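PDB 5FF5: PaaA, which probably activates a carboxylate by adenylation, as ThiF/E1-family enzymes do, and acts on the way to the bicyclic core of the peptide-derived antibiotic pantocin A. Local coordinates for residues L159-D163 with E220-S225; Q109-F113 with F124-L130. All blocks are in the same frame, centred on the assembly; numbering follows the deposited sequence.

Contact 1: L159-D163 with E220-S225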
loop_
_atom_site.group_PDB
_atom_site.type_symbol
_atom_site.label_atom_id
_atom_site.label_comp_id
_atom_site.label_asym_id
_atom_site.label_seq_id
_atom_site.Cartn_x
_atom_site.Cartn_y
_atom_site.Cartn_z
ATOM N N LEU A 159 18.095 -8.930 0.559
ATOM C CA LEU A 159 17.908 -7.713 1.322
ATOM C C LEU A 159 19.060 -7.504 2.276
ATOM O O LEU A 159 19.381 -8.404 3.037
ATOM C CB LEU A 159 16.584 -7.759 2.095
ATOM C CG LEU A 159 15.293 -7.406 1.344
ATOM C CD1 LEU A 159 14.116 -7.520 2.276
ATOM C CD2 LEU A 159 15.350 -6.001 0.775
ATOM N N ARG A 160 19.702 -6.337 2.203
ATOM C CA ARG A 160 20.714 -5.947 3.185
ATOM C C ARG A 160 20.117 -4.946 4.137
ATOM O O ARG A 160 19.834 -3.824 3.733
ATOM C CB ARG A 160 21.936 -5.303 2.538
ATOM C CG ARG A 160 22.612 -6.124 1.485
ATOM C CD ARG A 160 23.832 -5.400 0.936
ATOM N NE ARG A 160 24.979 -5.462 1.836
ATOM C CZ ARG A 160 25.825 -6.485 1.895
ATOM N NH1 ARG A 160 25.638 -7.541 1.110
ATOM N NH2 ARG A 160 26.854 -6.453 2.736
ATOM N N LEU A 161 19.934 -5.333 5.396
ATOM C CA LEU A 161 19.331 -4.433 6.373
ATOM C C LEU A 161 20.417 -3.894 7.281
ATOM O O LEU A 161 21.218 -4.660 7.800
ATOM C CB LEU A 161 18.260 -5.135 7.198
ATOM C CG LEU A 161 17.215 -5.934 6.441
ATOM C CD1 LEU A 161 16.345 -6.600 7.461
ATOM C CD2 LEU A 161 16.408 -5.023 5.541
ATOM N N ILE A 162 20.414 -2.578 7.486
ATOM C CA ILE A 162 21.424 -1.890 8.287
ATOM C C ILE A 162 20.763 -1.135 9.426
ATOM O O ILE A 162 20.081 -0.153 9.185
ATOM C CB ILE A 162 22.211 -0.863 7.422
ATOM C CG1 ILE A 162 22.475 -1.401 6.015
ATOM C CG2 ILE A 162 23.453 -0.388 8.128
ATOM C CD1 ILE A 162 22.927 -2.833 5.983
ATOM N N ASP A 163 20.984 -1.547 10.664
ATOM C CA ASP A 163 20.355 -0.848 11.778
ATOM C C ASP A 163 20.863 -1.274 13.158
ATOM O O ASP A 163 21.057 -2.464 13.433
ATOM C CB ASP A 163 18.850 -1.052 11.698
ATOM C CG ASP A 163 18.083 -0.154 12.634
ATOM O OD1 ASP A 163 18.103 -0.428 13.858
ATOM O OD2 ASP A 163 17.455 0.814 12.144
ATOM N N GLU A 220 31.690 -1.258 2.574
ATOM C CA GLU A 220 31.527 -2.635 3.031
ATOM C C GLU A 220 30.047 -2.938 3.247
ATOM O O GLU A 220 29.571 -3.987 2.837
ATOM C CB GLU A 220 32.327 -2.910 4.323
ATOM C CG GLU A 220 33.820 -3.223 4.097
ATOM C CD GLU A 220 34.579 -3.632 5.368
ATOM O OE1 GLU A 220 34.239 -3.165 6.484
ATOM O OE2 GLU A 220 35.516 -4.456 5.244
ATOM N N LEU A 221 29.317 -2.018 3.879
ATOM C CA LEU A 221 27.890 -2.221 4.117
ATOM C C LEU A 221 27.115 -2.260 2.803
ATOM O O LEU A 221 26.259 -3.122 2.607
ATOM C CB LEU A 221 27.325 -1.132 5.030
ATOM C CG LEU A 221 27.797 -1.163 6.494
ATOM C CD1 LEU A 221 27.133 -0.063 7.295
ATOM C CD2 LEU A 221 27.573 -2.524 7.165
ATOM N N VAL A 222 27.434 -1.356 1.886
ATOM C CA VAL A 222 26.794 -1.391 0.577
ATOM C C VAL A 222 27.138 -2.689 -0.158
ATOM O O VAL A 222 26.259 -3.327 -0.703
ATOM C CB VAL A 222 27.178 -0.178 -0.295
ATOM C CG1 VAL A 222 26.739 -0.404 -1.726
ATOM C CG2 VAL A 222 26.571 1.098 0.261
ATOM N N GLY A 223 28.405 -3.081 -0.167
ATOM C CA GLY A 223 28.814 -4.328 -0.786
ATOM C C GLY A 223 28.402 -4.417 -2.236
ATOM O O GLY A 223 28.468 -3.428 -2.960
ATOM N N ASP A 224 27.877 -5.569 -2.642
ATOM C CA ASP A 224 27.515 -5.765 -4.043
ATOM C C ASP A 224 26.036 -5.521 -4.287
ATOM O O ASP A 224 25.441 -6.170 -5.138
ATOM C CB ASP A 224 27.886 -7.177 -4.531
ATOM C CG ASP A 224 27.213 -8.291 -3.730
ATOM O OD1 ASP A 224 26.487 -7.995 -2.754
ATOM O OD2 ASP A 224 27.444 -9.479 -4.072
ATOM N N SER A 225 25.464 -4.568 -3.551
ATOM C CA SER A 225 24.096 -4.143 -3.784
ATOM C C SER A 225 23.929 -3.691 -5.221
ATOM O O SER A 225 24.868 -3.207 -5.862
ATOM C CB SER A 225 23.682 -3.002 -2.846
ATOM O OG SER A 225 23.776 -3.383 -1.491
#
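R160 reaches out of strand 158-162 to the C-terminal end of helix 215-222, and its long side chain makes most of the contact. From CB, which is directed at the helix end, CG is anti to the carbonyl carbon (chi1 -56°) and the chain runs extended to CD. This methylene packs against the turn after the helix, with S225 OG 3.2 Å from R160 CD. A bend at chi3 (77°) then turns the guanidinium toward the last helical carbonyls. R160 NE donates a hydrogen bond to L221 O at 2.8 Å; the oxygen sits 25° out of the guanidinium plane, and the donor lies nearly in line with the C=O bond. V222 O comes over one face of the group, 3.6 Å from R160 NE. At the tip, R160 NH2 lies 3.7 Å from E220 O. NH1 is less surely placed: its salt bridge to E205 is modelled, and a long pairing with D224, whose firmer partner is K134, is doubtful. A positive group beside the carbonyls of a helix C-terminus is probably favourable for the helix dipole.

The turn itself is type II', from V222 to S225, with G223 leaving the helix at positive phi. V222 O is gripped twice, by S225 N and by S225 OG at 2.6 Å. Farther along the strand, I162 CG2 meets L221 CD1 at 3.8 Å, an apolar contact beside the polar one.

In the ThiF-family Rossmann-like core, strand 158-162 runs between the parallel strands 203-207 and 134-138. Helix 215-222 packs over one face of this sheet, where L221 touches F207 and V222 touches F138; L159 and L161 turn to helix 187-198.

Contact 2: Q109-F113 with F124-L130; sequences QILQF and FVYQERL
Helices 107-116 and 123-131 meet through segments 109-113 and 124-130, whose axes come within 9.1 Å and make an angle of 115° between their N-to-C directions, the CA atoms of I110 and Q127, and of F113 and Y126, lying nearest each other. The polar centre is a pair of amides: Q109 NE2 donates a hydrogen bond to Q127 OE1, with the amide planes 34° apart. Q109 gets there with CG lodged between its backbone N and carbonyl carbon, then runs extended; Q127 instead bends at chi2. The NE2 atoms of both glutamines also bond to S154 O, tying the pair to the loop after helix 142-153.

The same Q127 OE1 lies in the plane of the F113 ring at its edge, 3.5 Å from F113 CE2, while Q109 O sits over the centre of one ring face. Beside it F113 CB packs on Y126 CD2 at 3.6 Å; the two rings meet obliquely, their planes at 61°. Y126 OH goes on to D117. On the flanks, I110 CD1 touches F124 CD1 at 4.0 Å, and L130 CD1 approaches F113 CZ.

This is plain helix-helix packing, a buried glutamine pair set among aromatic and aliphatic groups. It joins the two helices leading into strand 134-138, the first strand of the Rossmann-like core.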
loop_
_atom_site.group_PDB
_atom_site.type_symbol
_atom_site.label_atom_id
_atom_site.label_comp_id
_atom_site.label_asym_id
_atom_site.label_seq_id
_atom_site.Cartn_x
_atom_site.Cartn_y
_atom_site.Cartn_z
ATOM N N GLN A 109 1.725 -11.008 -10.140
ATOM C CA GLN A 109 2.538 -9.841 -10.463
ATOM C C GLN A 109 3.292 -10.136 -11.749
ATOM O O GLN A 109 3.581 -9.242 -12.535
ATOM C CB GLN A 109 3.499 -9.478 -9.358
ATOM C CG GLN A 109 4.721 -10.330 -9.338
ATOM C CD GLN A 109 5.650 -9.960 -8.229
ATOM O OE1 GLN A 109 5.232 -9.486 -7.175
ATOM N NE2 GLN A 109 6.934 -10.141 -8.471
ATOM N N ILE A 110 3.607 -11.405 -11.959
ATOM C CA ILE A 110 4.134 -11.826 -13.238
ATOM C C ILE A 110 3.161 -11.489 -14.362
ATOM O O ILE A 110 3.596 -11.070 -15.432
ATOM C CB ILE A 110 4.439 -13.320 -13.246
ATOM C CG1 ILE A 110 5.707 -13.585 -12.424
ATOM C CG2 ILE A 110 4.641 -13.791 -14.655
ATOM C CD1 ILE A 110 6.127 -15.044 -12.325
ATOM N N LEU A 111 1.854 -11.643 -14.117
ATOM C CA LEU A 111 0.821 -11.255 -15.094
ATOM C C LEU A 111 0.869 -9.778 -15.378
ATOM O O LEU A 111 0.728 -9.353 -16.511
ATOM C CB LEU A 111 -0.583 -11.589 -14.603
ATOM C CG LEU A 111 -0.944 -13.048 -14.364
ATOM C CD1 LEU A 111 -2.386 -13.116 -13.967
ATOM C CD2 LEU A 111 -0.639 -13.907 -15.570
ATOM N N GLN A 112 1.070 -8.986 -14.337
ATOM C CA GLN A 112 1.158 -7.549 -14.501
ATOM C C GLN A 112 2.325 -7.129 -15.383
ATOM O O GLN A 112 2.186 -6.195 -16.164
ATOM C CB GLN A 112 1.252 -6.889 -13.142
ATOM C CG GLN A 112 1.525 -5.417 -13.186
ATOM C CD GLN A 112 1.644 -4.842 -11.787
ATOM O OE1 GLN A 112 0.872 -5.202 -10.889
ATOM N NE2 GLN A 112 2.627 -3.962 -11.583
ATOM N N PHE A 113 3.467 -7.813 -15.268
ATOM C CA PHE A 113 4.614 -7.532 -16.143
ATOM C C PHE A 113 4.241 -7.899 -17.569
ATOM O O PHE A 113 4.505 -7.147 -18.506
ATOM C CB PHE A 113 5.881 -8.316 -15.743
ATOM C CG PHE A 113 6.307 -8.130 -14.315
ATOM C CD1 PHE A 113 6.103 -6.933 -13.656
ATOM C CD2 PHE A 113 6.879 -9.181 -13.620
ATOM C CE1 PHE A 113 6.467 -6.803 -12.346
ATOM C CE2 PHE A 113 7.237 -9.045 -12.323
ATOM C CZ PHE A 113 7.026 -7.867 -11.687
ATOM N N PHE A 124 8.628 -14.278 -17.318
ATOM C CA PHE A 124 9.479 -14.835 -16.296
ATOM C C PHE A 124 10.758 -14.013 -16.198
ATOM O O PHE A 124 11.282 -13.817 -15.101
ATOM C CB PHE A 124 9.807 -16.295 -16.599
ATOM C CG PHE A 124 8.685 -17.249 -16.298
ATOM C CD1 PHE A 124 7.536 -16.820 -15.669
ATOM C CD2 PHE A 124 8.794 -18.589 -16.639
ATOM C CE1 PHE A 124 6.518 -17.706 -15.396
ATOM C CE2 PHE A 124 7.784 -19.478 -16.361
ATOM C CZ PHE A 124 6.644 -19.032 -15.739
ATOM N N VAL A 125 11.240 -13.500 -17.331
ATOM C CA VAL A 125 12.491 -12.772 -17.339
ATOM C C VAL A 125 12.427 -11.604 -16.384
ATOM O O VAL A 125 13.363 -11.378 -15.633
ATOM C CB VAL A 125 12.856 -12.274 -18.738
ATOM C CG1 VAL A 125 13.699 -11.046 -18.657
ATOM C CG2 VAL A 125 13.576 -13.343 -19.513
ATOM N N TYR A 126 11.297 -10.919 -16.325
ATOM C CA TYR A 126 11.210 -9.761 -15.439
ATOM C C TYR A 126 11.416 -10.146 -13.978
ATOM O O TYR A 126 12.170 -9.483 -13.262
ATOM C CB TYR A 126 9.871 -9.046 -15.606
ATOM C CG TYR A 126 9.728 -8.367 -16.934
ATOM C CD1 TYR A 126 10.566 -7.336 -17.294
ATOM C CD2 TYR A 126 8.759 -8.764 -17.836
ATOM C CE1 TYR A 126 10.450 -6.714 -18.517
ATOM C CE2 TYR A 126 8.629 -8.147 -19.069
ATOM C CZ TYR A 126 9.478 -7.120 -19.400
ATOM O OH TYR A 126 9.363 -6.493 -20.622
ATOM N N GLN A 127 10.767 -11.228 -13.557
ATOM C CA GLN A 127 10.862 -11.726 -12.189
ATOM C C GLN A 127 12.285 -12.189 -11.895
ATOM O O GLN A 127 12.771 -12.054 -10.782
ATOM C CB GLN A 127 9.882 -12.879 -11.961
ATOM C CG GLN A 127 9.706 -13.273 -10.512
ATOM C CD GLN A 127 9.124 -12.151 -9.697
ATOM O OE1 GLN A 127 8.133 -11.553 -10.089
ATOM N NE2 GLN A 127 9.737 -11.846 -8.564
ATOM N N GLU A 128 12.938 -12.752 -12.905
ATOM C CA GLU A 128 14.325 -13.171 -12.790
ATOM C C GLU A 128 15.203 -11.969 -12.449
ATOM O O GLU A 128 16.101 -12.055 -11.618
ATOM C CB GLU A 128 14.782 -13.823 -14.090
ATOM C CG GLU A 128 14.316 -15.242 -14.241
ATOM C CD GLU A 128 14.737 -15.839 -15.559
ATOM O OE1 GLU A 128 15.467 -15.146 -16.310
ATOM O OE2 GLU A 128 14.347 -17.001 -15.831
ATOM N N ARG A 129 14.904 -10.840 -13.087
ATOM C CA ARG A 129 15.616 -9.602 -12.877
ATOM C C ARG A 129 15.431 -9.102 -11.438
ATOM O O ARG A 129 16.234 -8.328 -10.920
ATOM C CB ARG A 129 15.131 -8.552 -13.884
ATOM C CG ARG A 129 15.786 -8.677 -15.246
ATOM C CD ARG A 129 15.170 -7.775 -16.309
ATOM N NE ARG A 129 15.638 -8.129 -17.655
ATOM C CZ ARG A 129 15.339 -7.446 -18.755
ATOM N NH1 ARG A 129 14.583 -6.376 -18.671
ATOM N NH2 ARG A 129 15.816 -7.806 -19.933
ATOM N N LEU A 130 14.372 -9.558 -10.788
ATOM C CA LEU A 130 14.148 -9.216 -9.399
ATOM C C LEU A 130 14.928 -10.166 -8.509
ATOM O O LEU A 130 15.490 -9.745 -7.513
ATOM C CB LEU A 130 12.655 -9.255 -9.040
ATOM C CG LEU A 130 11.715 -8.170 -9.570
ATOM C CD1 LEU A 130 10.293 -8.420 -9.095
ATOM C CD2 LEU A 130 12.206 -6.762 -9.181
#

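Contact 2 comes first along the chain and closes before contact 1 opens. Their centres lie 24 Å apart and their nearest atoms about 9 Å, without touching. Both belong to the ThiF family region but to different parts of it: contact 2 joins helices 107-116 and 123-131, which precede the first strand of the central sheet in the chain, whereas contact 1 lies on the sheet, between strand 158-162 and the end of helix 215-222. Strand 134-138, next in the chain after helix 123-131, pairs in parallel with strand 158-162 and so links the two regions. Residues of the second subunit reach helix 107-116, placing contact 2 near the dimer interface, while no other chain of the assembly touches contact 1.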